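PDB 4JB3: D-ribitol-5-phosphate phosphatase from Bacteroides thetaiotaomicron, which removes the phosphate from D-ribitol-5-phosphate and D-ribitol-1-phosphate, and also acts on 5-amino-6-(5-phospho-D-ribitylamino)uracil, so it could serve riboflavin biosynthesis. Local coordinates for residues K61-Q64 and F68-L71; T57-Y62 and L103-E108. All coordinates share one frame; numbering follows the deposited sequence. Where two conformers were deposited one is given.

Interaction 1: residues K61-Q64 and F68-L71; sequences KYHQ and FQEL
With CG anti to the backbone N in both His-63 (chi1 -178°) and Gln-69 (chi1 170°), and with Gln-69 extended beyond CG, the imidazole and the amide come together at a steep angle, planes 75° apart. Gln-69 NE2 lies 3.6 Å from His-63 NE2 without a hydrogen bond between them. Each polar group is held elsewhere: His-63 ND1 by the carbonyl of Lys-169, Gln-69 NE2 by Glu-73, just past the end of helix 66-72. Nearer the backbone, Gln-69 CB presses on the carbonyl oxygen of Gln-64 at 3.2 Å, while Gln-64 CB packs on Phe-68 CB at 3.6 Å. A bend at chi2 carries the Gln-64 amide away from Phe-68, and its NE2 reaches both the carbonyl of Asp-60 and a bound glycerol. An alanine at Gln-69 would keep the CB contact but is likely to leave His-63 NE2 without its amide neighbour and Glu-73 without its hydrogen bond. The case illustrates a loop folding back on the helix it leads into by packing alone, its hydrogen bonds running to residues outside the contact. Both belong to the helical cap of the HAD fold, the His-63 side chain about 10 Å from that of Asp-30, the probable nucleophile. Helix 55-58 precedes the loop and helix 66-72 follows, its Phe-68 ring meeting Phe-47 of helix 40-50 and Phe-81 of helix 78-89 edge-to-face.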
loop_
_atom_site.group_PDB
_atom_site.type_symbol
_atom_site.label_atom_id
_atom_site.label_comp_id
_atom_site.label_asym_id
_atom_site.label_seq_id
_atom_site.Cartn_x
_atom_site.Cartn_y
_atom_site.Cartn_z
ATOM N N LYS A 61 2.677 -3.102 -11.205
ATOM C CA LYS A 61 1.638 -3.187 -10.185
ATOM C C LYS A 61 2.227 -3.415 -8.791
ATOM O O LYS A 61 1.570 -3.128 -7.787
ATOM C CB LYS A 61 0.684 -4.334 -10.524
ATOM C CG LYS A 61 -0.760 -4.129 -10.101
ATOM C CD LYS A 61 -1.594 -5.331 -10.499
ATOM C CE LYS A 61 -1.323 -5.708 -11.944
ATOM N NZ LYS A 61 -2.050 -6.937 -12.376
ATOM N N TYR A 62 3.461 -3.916 -8.729
ATOM C CA TYR A 62 4.005 -4.442 -7.470
ATOM C C TYR A 62 5.362 -3.891 -7.074
ATOM O O TYR A 62 5.642 -3.719 -5.888
ATOM C CB TYR A 62 4.127 -5.967 -7.535
ATOM C CG TYR A 62 2.855 -6.673 -7.918
ATOM C CD1 TYR A 62 1.761 -6.691 -7.063
ATOM C CD2 TYR A 62 2.749 -7.324 -9.135
ATOM C CE1 TYR A 62 0.594 -7.341 -7.417
ATOM C CE2 TYR A 62 1.591 -7.979 -9.497
ATOM C CZ TYR A 62 0.519 -7.978 -8.640
ATOM O OH TYR A 62 -0.636 -8.633 -9.002
ATOM N N HIS A 63 6.207 -3.645 -8.067
ATOM C CA HIS A 63 7.581 -3.232 -7.830
ATOM C C HIS A 63 8.061 -2.367 -8.989
ATOM O O HIS A 63 8.309 -2.868 -10.088
ATOM C CB HIS A 63 8.471 -4.474 -7.694
ATOM C CG HIS A 63 9.905 -4.170 -7.390
ATOM N ND1 HIS A 63 10.384 -4.044 -6.101
ATOM C CD2 HIS A 63 10.968 -3.981 -8.206
ATOM C CE1 HIS A 63 11.678 -3.781 -6.141
ATOM N NE2 HIS A 63 12.057 -3.739 -7.406
ATOM N N GLN A 64 8.199 -1.066 -8.744
ATOM C CA GLN A 64 8.652 -0.163 -9.793
ATOM C C GLN A 64 10.132 -0.353 -10.077
ATOM O O GLN A 64 10.854 -0.933 -9.265
ATOM C CB GLN A 64 8.382 1.293 -9.412
ATOM C CG GLN A 64 6.957 1.575 -8.938
ATOM C CD GLN A 64 5.897 1.105 -9.910
ATOM O OE1 GLN A 64 6.103 1.081 -11.128
ATOM N NE2 GLN A 64 4.752 0.708 -9.372
ATOM N N PHE A 68 11.216 5.429 -11.042
ATOM C CA PHE A 68 10.031 5.124 -10.247
ATOM C C PHE A 68 10.415 4.346 -8.996
ATOM O O PHE A 68 9.932 4.655 -7.911
ATOM C CB PHE A 68 8.988 4.384 -11.097
ATOM C CG PHE A 68 8.381 5.240 -12.176
ATOM C CD1 PHE A 68 9.044 5.438 -13.383
ATOM C CD2 PHE A 68 7.149 5.854 -11.975
ATOM C CE1 PHE A 68 8.488 6.244 -14.373
ATOM C CE2 PHE A 68 6.584 6.655 -12.960
ATOM C CZ PHE A 68 7.261 6.853 -14.155
ATOM N N GLN A 69 11.297 3.360 -9.148
ATOM C CA GLN A 69 11.854 2.653 -7.994
ATOM C C GLN A 69 12.646 3.592 -7.099
ATOM O O GLN A 69 12.515 3.552 -5.870
ATOM C CB GLN A 69 12.757 1.509 -8.444
ATOM C CG GLN A 69 13.568 0.884 -7.312
ATOM C CD GLN A 69 14.250 -0.397 -7.730
ATOM O OE1 GLN A 69 14.448 -0.645 -8.919
ATOM N NE2 GLN A 69 14.600 -1.232 -6.755
ATOM N N GLU A 70 13.481 4.428 -7.709
ATOM C CA GLU A 70 14.293 5.354 -6.931
ATOM C C GLU A 70 13.426 6.262 -6.068
ATOM O O GLU A 70 13.753 6.522 -4.908
ATOM C CB GLU A 70 15.244 6.165 -7.829
ATOM C CG GLU A 70 16.406 5.340 -8.353
ATOM C CD GLU A 70 17.183 6.040 -9.444
ATOM O OE1 GLU A 70 16.860 7.203 -9.749
ATOM O OE2 GLU A 70 18.115 5.426 -10.003
ATOM N N LEU A 71 12.305 6.727 -6.617
ATOM C CA LEU A 71 11.367 7.531 -5.844
ATOM C C LEU A 71 10.786 6.717 -4.693
ATOM O O LEU A 71 10.752 7.180 -3.544
ATOM C CB LEU A 71 10.235 8.044 -6.738
ATOM C CG LEU A 71 9.112 8.784 -6.007
ATOM C CD1 LEU A 71 9.627 10.151 -5.531
ATOM C CD2 LEU A 71 7.875 8.907 -6.892
#

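Interaction 2: residues T57-Y62 and L103-E108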
loop_
_atom_site.group_PDB
_atom_site.type_symbol
_atom_site.label_atom_id
_atom_site.label_comp_id
_atom_site.label_asym_id
_atom_site.label_seq_id
_atom_site.Cartn_x
_atom_site.Cartn_y
_atom_site.Cartn_z
ATOM N N THR A 57 5.268 0.208 -20.688
ATOM C CA THR A 57 6.445 -0.634 -20.481
ATOM C C THR A 57 7.151 -0.316 -19.151
ATOM O O THR A 57 7.856 -1.154 -18.590
ATOM C CB THR A 57 7.429 -0.514 -21.676
ATOM O OG1 THR A 57 6.780 -0.958 -22.876
ATOM C CG2 THR A 57 8.667 -1.362 -21.458
ATOM N N ARG A 58 6.930 0.888 -18.635
ATOM C CA ARG A 58 7.609 1.348 -17.419
ATOM C C ARG A 58 6.903 0.979 -16.111
ATOM O O ARG A 58 7.543 0.529 -15.159
ATOM C CB ARG A 58 7.851 2.859 -17.482
ATOM C CG ARG A 58 8.837 3.272 -18.565
ATOM C CD ARG A 58 9.086 4.778 -18.583
ATOM N NE ARG A 58 9.836 5.169 -19.770
ATOM C CZ ARG A 58 11.159 5.283 -19.824
ATOM N NH1 ARG A 58 11.898 5.053 -18.743
ATOM N NH2 ARG A 58 11.747 5.633 -20.959
ATOM N N LEU A 59 5.587 1.154 -16.062
ATOM C CA LEU A 59 4.860 1.045 -14.798
ATOM C C LEU A 59 4.555 -0.394 -14.384
ATOM O O LEU A 59 4.234 -1.236 -15.225
ATOM C CB LEU A 59 3.567 1.851 -14.872
ATOM C CG LEU A 59 3.734 3.336 -15.190
ATOM C CD1 LEU A 59 2.372 4.011 -15.161
ATOM C CD2 LEU A 59 4.683 3.996 -14.205
ATOM N N ASP A 60 4.652 -0.667 -13.083
ATOM C CA ASP A 60 4.376 -2.000 -12.550
ATOM C C ASP A 60 3.296 -1.959 -11.470
ATOM O O ASP A 60 3.032 -0.911 -10.880
ATOM C CB ASP A 60 5.651 -2.616 -11.977
ATOM C CG ASP A 60 5.552 -4.126 -11.820
ATOM O OD1 ASP A 60 5.571 -4.826 -12.855
ATOM O OD2 ASP A 60 5.464 -4.627 -10.673
ATOM N N LYS A 61 2.677 -3.102 -11.205
ATOM C CA LYS A 61 1.638 -3.187 -10.185
ATOM C C LYS A 61 2.227 -3.415 -8.791
ATOM O O LYS A 61 1.570 -3.128 -7.787
ATOM C CB LYS A 61 0.684 -4.334 -10.524
ATOM C CG LYS A 61 -0.760 -4.129 -10.101
ATOM C CD LYS A 61 -1.594 -5.331 -10.499
ATOM C CE LYS A 61 -1.323 -5.708 -11.944
ATOM N NZ LYS A 61 -2.050 -6.937 -12.376
ATOM N N TYR A 62 3.461 -3.916 -8.729
ATOM C CA TYR A 62 4.005 -4.442 -7.470
ATOM C C TYR A 62 5.362 -3.891 -7.074
ATOM O O TYR A 62 5.642 -3.719 -5.888
ATOM C CB TYR A 62 4.127 -5.967 -7.535
ATOM C CG TYR A 62 2.855 -6.673 -7.918
ATOM C CD1 TYR A 62 1.761 -6.691 -7.063
ATOM C CD2 TYR A 62 2.749 -7.324 -9.135
ATOM C CE1 TYR A 62 0.594 -7.341 -7.417
ATOM C CE2 TYR A 62 1.591 -7.979 -9.497
ATOM C CZ TYR A 62 0.519 -7.978 -8.640
ATOM O OH TYR A 62 -0.636 -8.633 -9.002
ATOM N N LEU A 103 -1.819 9.530 -8.768
ATOM C CA LEU A 103 -3.140 9.178 -8.250
ATOM C C LEU A 103 -3.959 8.405 -9.287
ATOM O O LEU A 103 -4.978 7.789 -8.949
ATOM C CB LEU A 103 -3.882 10.419 -7.762
ATOM C CG LEU A 103 -3.212 11.097 -6.565
ATOM C CD1 LEU A 103 -4.026 12.292 -6.106
ATOM C CD2 LEU A 103 -3.019 10.121 -5.420
ATOM N N GLY A 104 -3.497 8.417 -10.534
ATOM C CA GLY A 104 -4.094 7.620 -11.587
ATOM C C GLY A 104 -4.038 6.130 -11.308
ATOM O O GLY A 104 -4.810 5.367 -11.887
ATOM N N PHE A 105 -3.133 5.714 -10.419
ATOM C CA PHE A 105 -3.047 4.305 -10.035
ATOM C C PHE A 105 -4.261 3.839 -9.252
ATOM O O PHE A 105 -4.520 2.640 -9.171
ATOM C CB PHE A 105 -1.834 4.067 -9.132
ATOM C CG PHE A 105 -0.587 3.643 -9.857
ATOM C CD1 PHE A 105 -0.407 2.319 -10.240
ATOM C CD2 PHE A 105 0.423 4.553 -10.109
ATOM C CE1 PHE A 105 0.755 1.919 -10.896
ATOM C CE2 PHE A 105 1.583 4.164 -10.765
ATOM C CZ PHE A 105 1.748 2.842 -11.155
ATOM N N PHE A 106 -4.986 4.772 -8.639
ATOM C CA PHE A 106 -5.956 4.399 -7.608
ATOM C C PHE A 106 -7.403 4.676 -7.950
ATOM O O PHE A 106 -7.717 5.670 -8.598
ATOM C CB PHE A 106 -5.609 5.104 -6.292
ATOM C CG PHE A 106 -4.218 4.825 -5.816
ATOM C CD1 PHE A 106 -3.940 3.672 -5.110
ATOM C CD2 PHE A 106 -3.181 5.697 -6.084
ATOM C CE1 PHE A 106 -2.651 3.401 -4.666
ATOM C CE2 PHE A 106 -1.896 5.419 -5.656
ATOM C CZ PHE A 106 -1.634 4.271 -4.947
ATOM N N ASN A 107 -8.284 3.790 -7.495
ATOM C CA ASN A 107 -9.721 4.062 -7.517
ATOM C C ASN A 107 -10.086 4.653 -6.163
ATOM O O ASN A 107 -9.310 4.539 -5.231
ATOM C CB ASN A 107 -10.519 2.773 -7.744
ATOM C CG ASN A 107 -10.309 2.187 -9.123
ATOM O OD1 ASN A 107 -10.089 2.911 -10.093
ATOM N ND2 ASN A 107 -10.383 0.863 -9.219
ATOM N N GLU A 108 -11.249 5.285 -6.035
ATOM C CA GLU A 108 -11.670 5.767 -4.719
ATOM C C GLU A 108 -11.779 4.581 -3.762
ATOM O O GLU A 108 -12.080 3.464 -4.188
ATOM C CB GLU A 108 -12.998 6.522 -4.801
ATOM C CG GLU A 108 -12.903 7.886 -5.499
ATOM C CD GLU A 108 -12.188 8.945 -4.670
ATOM O OE1 GLU A 108 -11.779 8.654 -3.524
ATOM O OE2 GLU A 108 -12.036 10.080 -5.171
#
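The Phe-105 ring approaches the 57-62 segment obliquely, its CE1 3.6 Å from the carbonyl oxygen of Asp-60 and its CZ 4.2 Å from Leu-59 CD1. The ring of Trp-102 also meets it, the two planes only about 20° apart, and Phe-105 CB in turn sits over one face of the Phe-106 ring, offset toward its rim. A turn lies on each side of this meeting: a type I beta turn from Leu-103 to Phe-106, closed by Phe-106 N to Leu-103 O, and an Asx turn at Asp-60. The 57-62 segment lies in the helical cap inserted after the first strand of the HAD core, and 103-108 is where the chain leaves the cap, paired through backbone hydrogen bonds with the entering residues Asp-37 and Asp-39. Leu-59 and Phe-105 are buried, and helix 40-50 adds Val-44 and Phe-47 against the leucine and Ala-43 against the phenylalanine. The Asp-60 side chain leaves the backbone away from Phe-105, and its carboxylate serves its own loop: OD2 accepts from His-63 N and also from Tyr-62 N, at 2.9 Å, the latter donor standing above the carboxylate plane, 42° out of it.

Interactions 1 and 2 lie about 10 Å apart, centre to centre, and share Lys-61 and Tyr-62. Along the chain helix 55-58 leads through the common loop into helix 66-72, and residues 103-108 follow later, all between strands 26-29 and 125-130 of the core sheet. The contacts touch directly: Phe-68 CE2 packs 3.5 Å from Leu-59 CD2, and Gln-64 NE2 lies 4.1 Å from Phe-105 CZ. One loop is thus packed against its own following helix and against a turn 41 residues on. It also reaches the core: Tyr-62 O accepts a hydrogen bond from Asn-131 ND2, and the Tyr-62 side chain touches Asp-194, which binds the sodium ion, consistent with a closed lid over the active site.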